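Local atomic coordinates of putative Nitroreductase (Anabaena variabilis ATCC 29413, PDB entry 3EO7), a protein that binds flavin mononucleotide and probably works as an oxidoreductase of the nitroreductase family. Residues 8-13 / 272-277; 168-173 / 180-185; 394-399 / 407-412. One frame throughout, in Å; residues are numbered along the deposited sequence. Where two conformers were deposited one is given.

Overall arrangement
Two of the three contacts are neighbours, and the third stands apart. Interaction 1 joins helices 9-16 and 270-276, far apart in sequence. The 258 residues between its segments contain interaction 2, which sets the end of strand 162-169 and the start of helix 170-177 against helix 181-202. Their centres are 14 Å apart, and they meet directly where His275 ND1 and Tyr182 OH, 2.7 Å apart, probably share a hydrogen bond. Interaction 3, the hairpin 395-400/405-411, follows later in the chain, in its second nitroreductase-family region. Its centre is 33-34 Å from the others. It belongs to a different sheet from strand 162-169, and lies away from the flavin site.

Interaction 1. Residues 8-13 / 272-277; sequences SIAQHY and KYFHHH
Helices 9-13 and 272-276 lie almost antiparallel, their directions 154° apart, with axes that come no closer than 10.7 Å. The nearest CA atoms, those of Ile9 and Phe274, are 7.2 Å apart, so large side chains have to span the space between the two backbones. Phe274 does most of this. Its CG is anti to the backbone N (chi1 -173°), which carries the ring across to the other helix, where Phe274 CE1 comes to 3.5 Å from Ala10 CA and CZ lies beside the Ala10 methyl. Tyr13 closes over one face of this ring: its CB stands 3.9 Å from the Phe274 centroid, almost exactly on the ring normal, as a CH-pi contact. The two ring planes are nearly parallel (6°) but slid apart, centroids 4.7 Å from each other, so overlap is slight and Phe274 CD2 lies above the rim of the Tyr13 ring. Ile9 and Phe274 slide past each other in opposite directions, Ile9 CG1 3.9 Å from Phe274 CD1; Ile9 CD1 goes on to Tyr273 CE1 at 3.8 Å. Tyr273 is itself backed by His277, the first residue to leave the helix, whose imidazole lies across the tyrosine ring. That imidazole is held by a hydrogen bond from His277 ND1 to Tyr273 O, 2.7 Å long, which arrives from above the carbonyl plane. The join is tied into its surroundings at several points: Asp450 OD1, just beyond helix 441-448, receives Ser8 OG and Ala10 N, Tyr273 OH bonds Glu259, and Tyr13 OH bonds Asp179 O immediately ahead of helix 181-202, while Ile445 of helix 441-448 packs on Ala10.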
loop_
_atom_site.group_PDB
_atom_site.type_symbol
_atom_site.label_atom_id
_atom_site.label_comp_id
_atom_site.label_asym_id
_atom_site.label_seq_id
_atom_site.Cartn_x
_atom_site.Cartn_y
_atom_site.Cartn_z
ATOM N N SER A 8 -3.106 -7.371 23.150
ATOM C CA SER A 8 -2.748 -5.966 23.112
ATOM C C SER A 8 -3.799 -5.280 22.226
ATOM O O SER A 8 -4.614 -5.945 21.560
ATOM C CB SER A 8 -1.327 -5.752 22.585
ATOM O OG SER A 8 -1.268 -6.104 21.228
ATOM N N ILE A 9 -3.736 -3.952 22.178
ATOM C CA ILE A 9 -4.753 -3.169 21.481
ATOM C C ILE A 9 -4.834 -3.492 19.986
ATOM O O ILE A 9 -5.922 -3.496 19.441
ATOM C CB ILE A 9 -4.612 -1.628 21.779
ATOM C CG1 ILE A 9 -5.815 -0.832 21.206
ATOM C CG2 ILE A 9 -3.272 -1.117 21.272
ATOM C CD1 ILE A 9 -7.195 -1.190 21.781
ATOM N N ALA A 10 -3.719 -3.804 19.321
ATOM C CA ALA A 10 -3.785 -4.175 17.890
ATOM C C ALA A 10 -4.575 -5.484 17.665
ATOM O O ALA A 10 -5.334 -5.605 16.697
ATOM C CB ALA A 10 -2.397 -4.272 17.300
ATOM N N GLN A 11 -4.385 -6.463 18.555
ATOM C CA GLN A 11 -5.163 -7.711 18.491
ATOM C C GLN A 11 -6.652 -7.456 18.729
ATOM O O GLN A 11 -7.509 -7.985 18.005
ATOM C CB GLN A 11 -4.628 -8.735 19.482
ATOM C CG GLN A 11 -3.228 -9.214 19.147
ATOM C CD GLN A 11 -2.670 -10.060 20.244
ATOM O OE1 GLN A 11 -2.352 -9.578 21.339
ATOM N NE2 GLN A 11 -2.548 -11.343 19.967
ATOM N N HIS A 12 -6.965 -6.586 19.685
ATOM C CA HIS A 12 -8.353 -6.234 20.004
ATOM C C HIS A 12 -8.995 -5.520 18.808
ATOM O O HIS A 12 -10.121 -5.849 18.405
ATOM C CB HIS A 12 -8.371 -5.354 21.261
ATOM C CG HIS A 12 -9.735 -4.929 21.709
ATOM N ND1 HIS A 12 -10.657 -5.826 22.217
ATOM C CD2 HIS A 12 -10.307 -3.700 21.801
ATOM C CE1 HIS A 12 -11.754 -5.169 22.558
ATOM N NE2 HIS A 12 -11.559 -3.882 22.338
ATOM N N TYR A 13 -8.283 -4.533 18.283
ATOM C CA TYR A 13 -8.709 -3.799 17.085
ATOM C C TYR A 13 -9.028 -4.814 15.955
ATOM O O TYR A 13 -10.082 -4.774 15.316
ATOM C CB TYR A 13 -7.632 -2.758 16.618
ATOM C CG TYR A 13 -8.070 -2.186 15.298
ATOM C CD1 TYR A 13 -8.946 -1.120 15.240
ATOM C CD2 TYR A 13 -7.720 -2.801 14.125
ATOM C CE1 TYR A 13 -9.466 -0.674 14.038
ATOM C CE2 TYR A 13 -8.234 -2.376 12.896
ATOM C CZ TYR A 13 -9.112 -1.308 12.849
ATOM O OH TYR A 13 -9.644 -0.918 11.617
ATOM N N LYS A 272 -9.903 6.048 16.071
ATOM C CA LYS A 272 -9.041 7.148 16.522
ATOM C C LYS A 272 -8.256 6.758 17.771
ATOM O O LYS A 272 -7.069 7.117 17.902
ATOM C CB LYS A 272 -9.804 8.460 16.701
ATOM C CG LYS A 272 -10.314 9.001 15.371
ATOM C CD LYS A 272 -10.919 10.404 15.500
ATOM C CE LYS A 272 -11.606 10.850 14.217
ATOM N NZ LYS A 272 -12.047 12.237 14.261
ATOM N N TYR A 273 -8.913 6.036 18.681
ATOM C CA TYR A 273 -8.216 5.509 19.832
ATOM C C TYR A 273 -6.988 4.719 19.340
ATOM O O TYR A 273 -5.849 4.942 19.785
ATOM C CB TYR A 273 -9.131 4.628 20.690
ATOM C CG TYR A 273 -8.406 4.101 21.919
ATOM C CD1 TYR A 273 -7.668 2.925 21.864
ATOM C CD2 TYR A 273 -8.469 4.780 23.132
ATOM C CE1 TYR A 273 -6.980 2.465 22.960
ATOM C CE2 TYR A 273 -7.808 4.303 24.235
ATOM C CZ TYR A 273 -7.023 3.145 24.136
ATOM O OH TYR A 273 -6.358 2.654 25.242
ATOM N N PHE A 274 -7.206 3.813 18.386
ATOM C CA PHE A 274 -6.117 2.960 17.924
ATOM C C PHE A 274 -4.973 3.758 17.273
ATOM O O PHE A 274 -3.790 3.514 17.583
ATOM C CB PHE A 274 -6.655 1.886 16.998
ATOM C CG PHE A 274 -5.641 0.863 16.604
ATOM C CD1 PHE A 274 -4.875 0.207 17.550
ATOM C CD2 PHE A 274 -5.510 0.493 15.276
ATOM C CE1 PHE A 274 -3.937 -0.768 17.167
ATOM C CE2 PHE A 274 -4.601 -0.505 14.900
ATOM C CZ PHE A 274 -3.798 -1.108 15.848
ATOM N N HIS A 275 -5.317 4.743 16.467
ATOM C CA HIS A 275 -4.283 5.554 15.825
ATOM C C HIS A 275 -3.470 6.316 16.874
ATOM O O HIS A 275 -2.251 6.362 16.800
ATOM C CB HIS A 275 -4.842 6.544 14.810
ATOM C CG HIS A 275 -3.772 7.272 14.080
ATOM N ND1 HIS A 275 -3.023 6.674 13.084
ATOM C CD2 HIS A 275 -3.240 8.506 14.271
ATOM C CE1 HIS A 275 -2.083 7.523 12.689
ATOM N NE2 HIS A 275 -2.217 8.650 13.371
ATOM N N HIS A 276 -4.143 6.878 17.875
ATOM C CA HIS A 276 -3.440 7.613 18.906
ATOM C C HIS A 276 -2.749 6.739 19.940
ATOM O O HIS A 276 -1.979 7.248 20.749
ATOM C CB HIS A 276 -4.372 8.602 19.583
ATOM C CG HIS A 276 -4.668 9.788 18.728
ATOM N ND1 HIS A 276 -4.154 11.046 19.002
ATOM C CD2 HIS A 276 -5.366 9.904 17.574
ATOM C CE1 HIS A 276 -4.567 11.891 18.070
ATOM N NE2 HIS A 276 -5.282 11.221 17.176
ATOM N N HIS A 277 -3.002 5.429 19.884
ATOM C CA HIS A 277 -2.354 4.491 20.774
ATOM C C HIS A 277 -1.375 3.559 20.036
ATOM O O HIS A 277 -1.057 2.464 20.504
ATOM C CB HIS A 277 -3.381 3.724 21.587
ATOM C CG HIS A 277 -4.058 4.562 22.624
ATOM N ND1 HIS A 277 -4.995 5.521 22.296
ATOM C CD2 HIS A 277 -3.924 4.602 23.970
ATOM C CE1 HIS A 277 -5.407 6.119 23.397
ATOM N NE2 HIS A 277 -4.791 5.572 24.431
#

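Interaction 2. Residues 168-173 / 180-185; sequences AVFYRS and RAYRRI
Ile185 is the side chain around which this buried contact is built, and each of its branches has its own partner. Ile185 CG2, anti to the backbone N, presses on the Ala168 methyl at 3.2 Å from its CB, tighter than a normal carbon contact, which suggests locally tight packing. Ile185 CG1, anti to the carbonyl carbon (chi1 -76°), runs past Ser173, 3.6 Å from OG in the conformer described. From there Ile185 CD1 reaches the Phe170 backbone, 3.9 Å from its O, and also meets the edge of the Phe170 ring near its plane. One turn earlier on the same helix, Ala181 CB abuts Ser173 CB at 3.7 Å, and this small pair lets the two backbones come close, with CA atoms 5.4 Å apart. At the other flank Phe170 CE1 approaches the edge of the Tyr182 ring more loosely, 4.5 Å from Tyr182 CE1.

A second shell fixes these groups. Ala168 is bonded through its backbone to Gly230 in the adjacent strand, Pro108 touches Ser173, and Leu271 of helix 270-276 lies against Phe170, Ala181 and Tyr182. The guanidinium of Arg172 leads away from the contact to a salt bridge with Glu110.

The path from strand 162-169 directly into helix 170-177, followed by a short turn, lays helix 181-202 back over the strand end and the first turn of helix 170-177. It belongs to the alpha+beta fold of FMN-dependent nitroreductases and lies close behind the flavin site: the Ser173 side chain is about 5 Å from that of Ser102, which binds FMN.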
loop_
_atom_site.group_PDB
_atom_site.type_symbol
_atom_site.label_atom_id
_atom_site.label_comp_id
_atom_site.label_asym_id
_atom_site.label_seq_id
_atom_site.Cartn_x
_atom_site.Cartn_y
_atom_site.Cartn_z
ATOM N N ALA A 168 -3.172 10.110 6.329
ATOM C CA ALA A 168 -4.524 9.547 6.158
ATOM C C ALA A 168 -5.521 10.528 6.773
ATOM O O ALA A 168 -5.329 10.958 7.930
ATOM C CB ALA A 168 -4.668 8.135 6.845
ATOM N N VAL A 169 -6.558 10.886 6.005
ATOM C CA VAL A 169 -7.686 11.715 6.476
ATOM C C VAL A 169 -8.735 10.652 6.839
ATOM O O VAL A 169 -9.404 10.041 5.972
ATOM C CB VAL A 169 -8.192 12.708 5.415
ATOM C CG1 VAL A 169 -9.364 13.478 5.961
ATOM C CG2 VAL A 169 -7.055 13.666 4.976
ATOM N N PHE A 170 -8.829 10.378 8.132
ATOM C CA PHE A 170 -9.559 9.207 8.610
ATOM C C PHE A 170 -10.994 9.092 8.141
ATOM O O PHE A 170 -11.417 8.017 7.697
ATOM C CB PHE A 170 -9.536 9.155 10.132
ATOM C CG PHE A 170 -8.151 9.299 10.720
ATOM C CD1 PHE A 170 -7.119 8.396 10.397
ATOM C CD2 PHE A 170 -7.882 10.322 11.592
ATOM C CE1 PHE A 170 -5.861 8.551 10.946
ATOM C CE2 PHE A 170 -6.612 10.472 12.127
ATOM C CZ PHE A 170 -5.618 9.587 11.791
ATOM N N TYR A 171 -11.724 10.195 8.241
ATOM C CA TYR A 171 -13.142 10.158 7.920
ATOM C C TYR A 171 -13.430 9.793 6.478
ATOM O O TYR A 171 -14.523 9.309 6.177
ATOM C CB TYR A 171 -13.815 11.457 8.297
ATOM C CG TYR A 171 -15.326 11.384 8.223
ATOM C CD1 TYR A 171 -16.031 10.575 9.120
ATOM C CD2 TYR A 171 -16.035 12.109 7.292
ATOM C CE1 TYR A 171 -17.396 10.493 9.077
ATOM C CE2 TYR A 171 -17.418 12.031 7.255
ATOM C CZ TYR A 171 -18.080 11.237 8.162
ATOM O OH TYR A 171 -19.454 11.120 8.139
ATOM N N ARG A 172 -12.490 10.069 5.569
ATOM C CA ARG A 172 -12.711 9.731 4.171
ATOM C C ARG A 172 -13.099 8.240 4.017
ATOM O O ARG A 172 -13.978 7.907 3.205
ATOM C CB ARG A 172 -11.485 10.071 3.332
ATOM C CG ARG A 172 -11.263 11.563 3.156
ATOM C CD ARG A 172 -10.091 11.741 2.213
ATOM N NE ARG A 172 -9.750 13.139 2.105
ATOM C CZ ARG A 172 -8.651 13.601 1.522
ATOM N NH1 ARG A 172 -7.805 12.753 0.958
ATOM N NH2 ARG A 172 -8.401 14.920 1.533
ATOM N N SER A 173 -12.452 7.369 4.796
ATOM C CA SER A 173 -12.751 5.933 4.772
ATOM C C SER A 173 -13.767 5.564 5.844
ATOM O O SER A 173 -14.669 4.772 5.585
ATOM C CB SER A 173 -11.482 5.098 4.928
ATOM O OG SER A 173 -10.644 5.260 3.808
ATOM N N ARG A 180 -13.597 -0.237 10.969
ATOM C CA ARG A 180 -12.843 -1.110 10.045
ATOM C C ARG A 180 -11.999 -0.305 9.072
ATOM O O ARG A 180 -11.144 -0.842 8.387
ATOM C CB ARG A 180 -13.795 -1.992 9.238
ATOM C CG ARG A 180 -14.670 -2.905 10.072
ATOM C CD ARG A 180 -15.297 -3.984 9.217
ATOM N NE ARG A 180 -15.961 -5.019 10.016
ATOM C CZ ARG A 180 -17.228 -5.010 10.397
ATOM N NH1 ARG A 180 -18.035 -4.006 10.093
ATOM N NH2 ARG A 180 -17.706 -6.031 11.103
ATOM N N ALA A 181 -12.294 0.998 8.953
ATOM C CA ALA A 181 -11.556 1.869 8.056
ATOM C C ALA A 181 -10.043 1.852 8.282
ATOM O O ALA A 181 -9.320 2.097 7.333
ATOM C CB ALA A 181 -12.058 3.332 8.108
ATOM N N TYR A 182 -9.564 1.627 9.505
ATOM C CA TYR A 182 -8.118 1.660 9.720
ATOM C C TYR A 182 -7.379 0.615 8.881
ATOM O O TYR A 182 -6.321 0.933 8.321
ATOM C CB TYR A 182 -7.738 1.555 11.190
ATOM C CG TYR A 182 -6.420 2.204 11.512
ATOM C CD1 TYR A 182 -6.284 3.602 11.478
ATOM C CD2 TYR A 182 -5.300 1.457 11.886
ATOM C CE1 TYR A 182 -5.078 4.213 11.793
ATOM C CE2 TYR A 182 -4.097 2.090 12.232
ATOM C CZ TYR A 182 -3.993 3.444 12.189
ATOM O OH TYR A 182 -2.803 4.034 12.538
ATOM N N ARG A 183 -7.947 -0.597 8.729
ATOM C CA ARG A 183 -7.345 -1.600 7.855
ATOM C C ARG A 183 -7.281 -1.065 6.425
ATOM O O ARG A 183 -6.228 -1.090 5.789
ATOM C CB ARG A 183 -8.187 -2.884 7.827
ATOM C CG ARG A 183 -8.299 -3.596 9.149
ATOM C CD ARG A 183 -9.285 -4.714 8.940
ATOM N NE ARG A 183 -9.566 -5.596 10.057
ATOM C CZ ARG A 183 -9.687 -6.922 9.933
ATOM N NH1 ARG A 183 -9.411 -7.529 8.782
ATOM N NH2 ARG A 183 -10.035 -7.657 10.976
ATOM N N ARG A 184 -8.421 -0.566 5.939
ATOM C CA ARG A 184 -8.523 -0.094 4.556
ATOM C C ARG A 184 -7.595 1.101 4.284
ATOM O O ARG A 184 -6.954 1.171 3.230
ATOM C CB ARG A 184 -9.976 0.272 4.171
ATOM C CG ARG A 184 -11.017 -0.786 4.509
ATOM C CD ARG A 184 -10.804 -2.119 3.827
ATOM N NE ARG A 184 -12.030 -2.899 3.991
ATOM C CZ ARG A 184 -12.367 -3.581 5.080
ATOM N NH1 ARG A 184 -11.528 -3.764 6.087
ATOM N NH2 ARG A 184 -13.560 -4.153 5.132
ATOM N N ILE A 185 -7.518 2.032 5.224
ATOM C CA ILE A 185 -6.649 3.184 5.092
ATOM C C ILE A 185 -5.201 2.752 4.906
ATOM O O ILE A 185 -4.480 3.264 4.047
ATOM C CB ILE A 185 -6.752 4.062 6.363
ATOM C CG1 ILE A 185 -8.062 4.858 6.354
ATOM C CG2 ILE A 185 -5.561 5.060 6.469
ATOM C CD1 ILE A 185 -8.426 5.494 7.710
#

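Interaction 3. Residues 394-399 / 407-412. With PGR (R-1,2-propanediol), chain S; ACT (acetate ion), chain P.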
loop_
_atom_site.group_PDB
_atom_site.type_symbol
_atom_site.label_atom_id
_atom_site.label_comp_id
_atom_site.label_asym_id
_atom_site.label_seq_id
_atom_site.Cartn_x
_atom_site.Cartn_y
_atom_site.Cartn_z
ATOM N N ALA A 394 -6.123 -27.407 -8.789
ATOM C CA ALA A 394 -6.892 -26.490 -7.965
ATOM C C ALA A 394 -6.718 -26.887 -6.503
ATOM O O ALA A 394 -6.785 -28.077 -6.142
ATOM C CB ALA A 394 -8.385 -26.519 -8.356
ATOM N N GLY A 395 -6.449 -25.881 -5.683
ATOM C CA GLY A 395 -6.279 -26.076 -4.248
ATOM C C GLY A 395 -5.676 -24.849 -3.614
ATOM O O GLY A 395 -5.788 -23.744 -4.126
ATOM N N CYS A 396 -5.025 -25.060 -2.481
ATOM C CA CYS A 396 -4.390 -23.992 -1.751
ATOM C C CYS A 396 -2.920 -24.305 -1.646
ATOM O O CYS A 396 -2.528 -25.439 -1.345
ATOM C CB CYS A 396 -4.978 -23.823 -0.369
ATOM S SG CYS A 396 -4.247 -22.350 0.457
ATOM N N TYR A 397 -2.110 -23.274 -1.881
ATOM C CA TYR A 397 -0.658 -23.384 -1.878
ATOM C C TYR A 397 -0.043 -22.321 -1.004
ATOM O O TYR A 397 -0.453 -21.169 -1.020
ATOM C CB TYR A 397 -0.106 -23.189 -3.302
ATOM C CG TYR A 397 -0.570 -24.227 -4.287
ATOM C CD1 TYR A 397 -1.824 -24.129 -4.876
ATOM C CD2 TYR A 397 0.236 -25.311 -4.620
ATOM C CE1 TYR A 397 -2.258 -25.066 -5.760
ATOM C CE2 TYR A 397 -0.192 -26.277 -5.539
ATOM C CZ TYR A 397 -1.453 -26.148 -6.095
ATOM O OH TYR A 397 -1.892 -27.089 -6.993
ATOM N N TYR A 398 0.939 -22.710 -0.218
ATOM C CA TYR A 398 1.795 -21.730 0.440
ATOM C C TYR A 398 2.798 -21.258 -0.605
ATOM O O TYR A 398 3.341 -22.063 -1.366
ATOM C CB TYR A 398 2.567 -22.394 1.567
ATOM C CG TYR A 398 3.617 -21.529 2.208
ATOM C CD1 TYR A 398 3.277 -20.372 2.895
ATOM C CD2 TYR A 398 4.950 -21.929 2.193
ATOM C CE1 TYR A 398 4.250 -19.589 3.531
ATOM C CE2 TYR A 398 5.927 -21.181 2.856
ATOM C CZ TYR A 398 5.564 -20.024 3.524
ATOM O OH TYR A 398 6.528 -19.312 4.185
ATOM N N TYR A 399 3.034 -19.952 -0.694
ATOM C CA TYR A 399 4.049 -19.457 -1.588
ATOM C C TYR A 399 5.284 -19.095 -0.737
ATOM O O TYR A 399 5.188 -18.311 0.218
ATOM C CB TYR A 399 3.574 -18.250 -2.390
ATOM C CG TYR A 399 4.693 -17.600 -3.209
ATOM C CD1 TYR A 399 5.401 -18.330 -4.173
ATOM C CD2 TYR A 399 5.025 -16.251 -3.032
ATOM C CE1 TYR A 399 6.432 -17.735 -4.926
ATOM C CE2 TYR A 399 6.033 -15.667 -3.765
ATOM C CZ TYR A 399 6.751 -16.406 -4.706
ATOM O OH TYR A 399 7.753 -15.811 -5.447
ATOM N N ARG A 407 3.853 -24.677 -2.358
ATOM C CA ARG A 407 3.774 -25.943 -1.601
ATOM C C ARG A 407 2.281 -26.211 -1.393
ATOM O O ARG A 407 1.599 -25.380 -0.800
ATOM C CB ARG A 407 4.552 -25.810 -0.302
ATOM C CG ARG A 407 6.007 -25.429 -0.591
ATOM C CD ARG A 407 6.863 -25.217 0.606
ATOM N NE ARG A 407 8.226 -24.875 0.192
ATOM C CZ ARG A 407 9.141 -24.284 0.958
ATOM N NH1 ARG A 407 8.851 -23.890 2.183
ATOM N NH2 ARG A 407 10.355 -24.051 0.469
ATOM N N GLN A 408 1.773 -27.306 -1.967
ATOM C CA GLN A 408 0.322 -27.617 -1.922
ATOM C C GLN A 408 -0.077 -28.084 -0.534
ATOM O O GLN A 408 0.456 -29.067 -0.025
ATOM C CB GLN A 408 -0.046 -28.690 -2.935
ATOM C CG GLN A 408 -1.537 -28.881 -3.148
ATOM C CD GLN A 408 -1.815 -29.999 -4.096
ATOM O OE1 GLN A 408 -1.780 -31.176 -3.712
ATOM N NE2 GLN A 408 -2.118 -29.656 -5.350
ATOM N N ILE A 409 -0.997 -27.352 0.068
ATOM C CA ILE A 409 -1.484 -27.674 1.409
ATOM C C ILE A 409 -2.923 -28.194 1.400
ATOM O O ILE A 409 -3.332 -28.799 2.364
ATOM C CB ILE A 409 -1.240 -26.566 2.412
ATOM C CG1 ILE A 409 -2.052 -25.313 2.103
ATOM C CG2 ILE A 409 0.304 -26.304 2.549
ATOM C CD1 ILE A 409 -1.857 -24.193 3.189
ATOM N N ARG A 410 -3.678 -27.949 0.320
ATOM C CA ARG A 410 -5.002 -28.525 0.157
ATOM C C ARG A 410 -5.260 -28.736 -1.344
ATOM O O ARG A 410 -4.798 -27.945 -2.182
ATOM C CB ARG A 410 -6.125 -27.665 0.715
ATOM C CG ARG A 410 -6.161 -27.448 2.207
ATOM C CD ARG A 410 -6.430 -28.689 3.037
ATOM N NE ARG A 410 -6.544 -28.353 4.465
ATOM C CZ ARG A 410 -5.503 -28.165 5.279
ATOM N NH1 ARG A 410 -4.248 -28.300 4.862
ATOM N NH2 ARG A 410 -5.719 -27.849 6.544
ATOM N N PHE A 411 -6.032 -29.777 -1.628
ATOM C CA PHE A 411 -6.436 -30.153 -2.962
ATOM C C PHE A 411 -7.963 -30.112 -2.994
ATOM O O PHE A 411 -8.631 -30.981 -2.416
ATOM C CB PHE A 411 -5.905 -31.533 -3.331
ATOM C CG PHE A 411 -6.406 -32.048 -4.636
ATOM C CD1 PHE A 411 -6.096 -31.373 -5.809
ATOM C CD2 PHE A 411 -7.220 -33.181 -4.712
ATOM C CE1 PHE A 411 -6.553 -31.820 -7.001
ATOM C CE2 PHE A 411 -7.674 -33.630 -5.925
ATOM C CZ PHE A 411 -7.338 -32.964 -7.064
ATOM N N LYS A 412 -8.493 -29.115 -3.682
ATOM C CA LYS A 412 -9.935 -28.877 -3.738
ATOM C C LYS A 412 -10.252 -27.713 -4.673
ATOM O O LYS A 412 -9.438 -26.828 -4.854
ATOM C CB LYS A 412 -10.446 -28.435 -2.350
ATOM C CG LYS A 412 -11.978 -28.489 -2.240
ATOM C CD LYS A 412 -12.490 -27.961 -0.935
ATOM C CE LYS A 412 -14.010 -28.224 -0.854
ATOM N NZ LYS A 412 -14.568 -27.803 0.409
HETATM C C1 PGR S . 0.252 -32.573 -0.081
HETATM C C2 PGR S . -1.252 -32.735 -0.354
HETATM C C3 PGR S . -2.022 -31.520 0.182
HETATM O O1 PGR S . 0.860 -31.560 -0.882
HETATM O O2 PGR S . -1.585 -33.012 -1.723
HETATM C C ACT P . -2.656 -26.749 8.311
HETATM O O ACT P . -2.170 -26.705 7.124
HETATM O OXT ACT P . -3.631 -27.523 8.552
HETATM C CH3 ACT P . -2.156 -25.917 9.450
#
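A beta hairpin of strands 395-400 and 405-411 carries a classic beta bulge, a one-residue shift of register in which Ile409 and Arg410 both face Cys396. The carbonyl of Cys396 therefore accepts two bonds, from Ile409 N at 2.8 Å and from Arg410 N at 3.2 Å, and Cys396 N returns one to Arg410 O. Beyond the bulge Tyr398 and Arg407 form a regular hydrogen-bonded pair. Gly395 faces Phe411, and no side chain would fit there: a beta carbon would stand 2.0 Å from Arg410 O.

On the face carrying Tyr397 and Gln408, the two side chains run alongside in the same direction. Gln408 CG packs off-centre over the tyrosine ring, while NE2 gives a bond of 3.1 Å to Tyr397 OH, nearly in the amide plane. Both polar ends also bond Glu393, the hydroxyl to its O and the amide to its OE1. An alanine in place of Tyr397 would remove ring and hydroxyl together and would probably leave the Gln408 side chain less firmly oriented. Gln408 OE1 accepts from O2 of a propanediol at 2.7 Å.

On the face with Cys396, Arg410 bends at chi2 (-66°). Arg410 NH2 donates to OXT of an acetate at 2.9 Å; both small molecules probably come from the crystallisation liquor. Arg410 NH1 turns back to hydrogen-bond Ile409 O at 2.7 Å, the donor standing above the carbonyl plane.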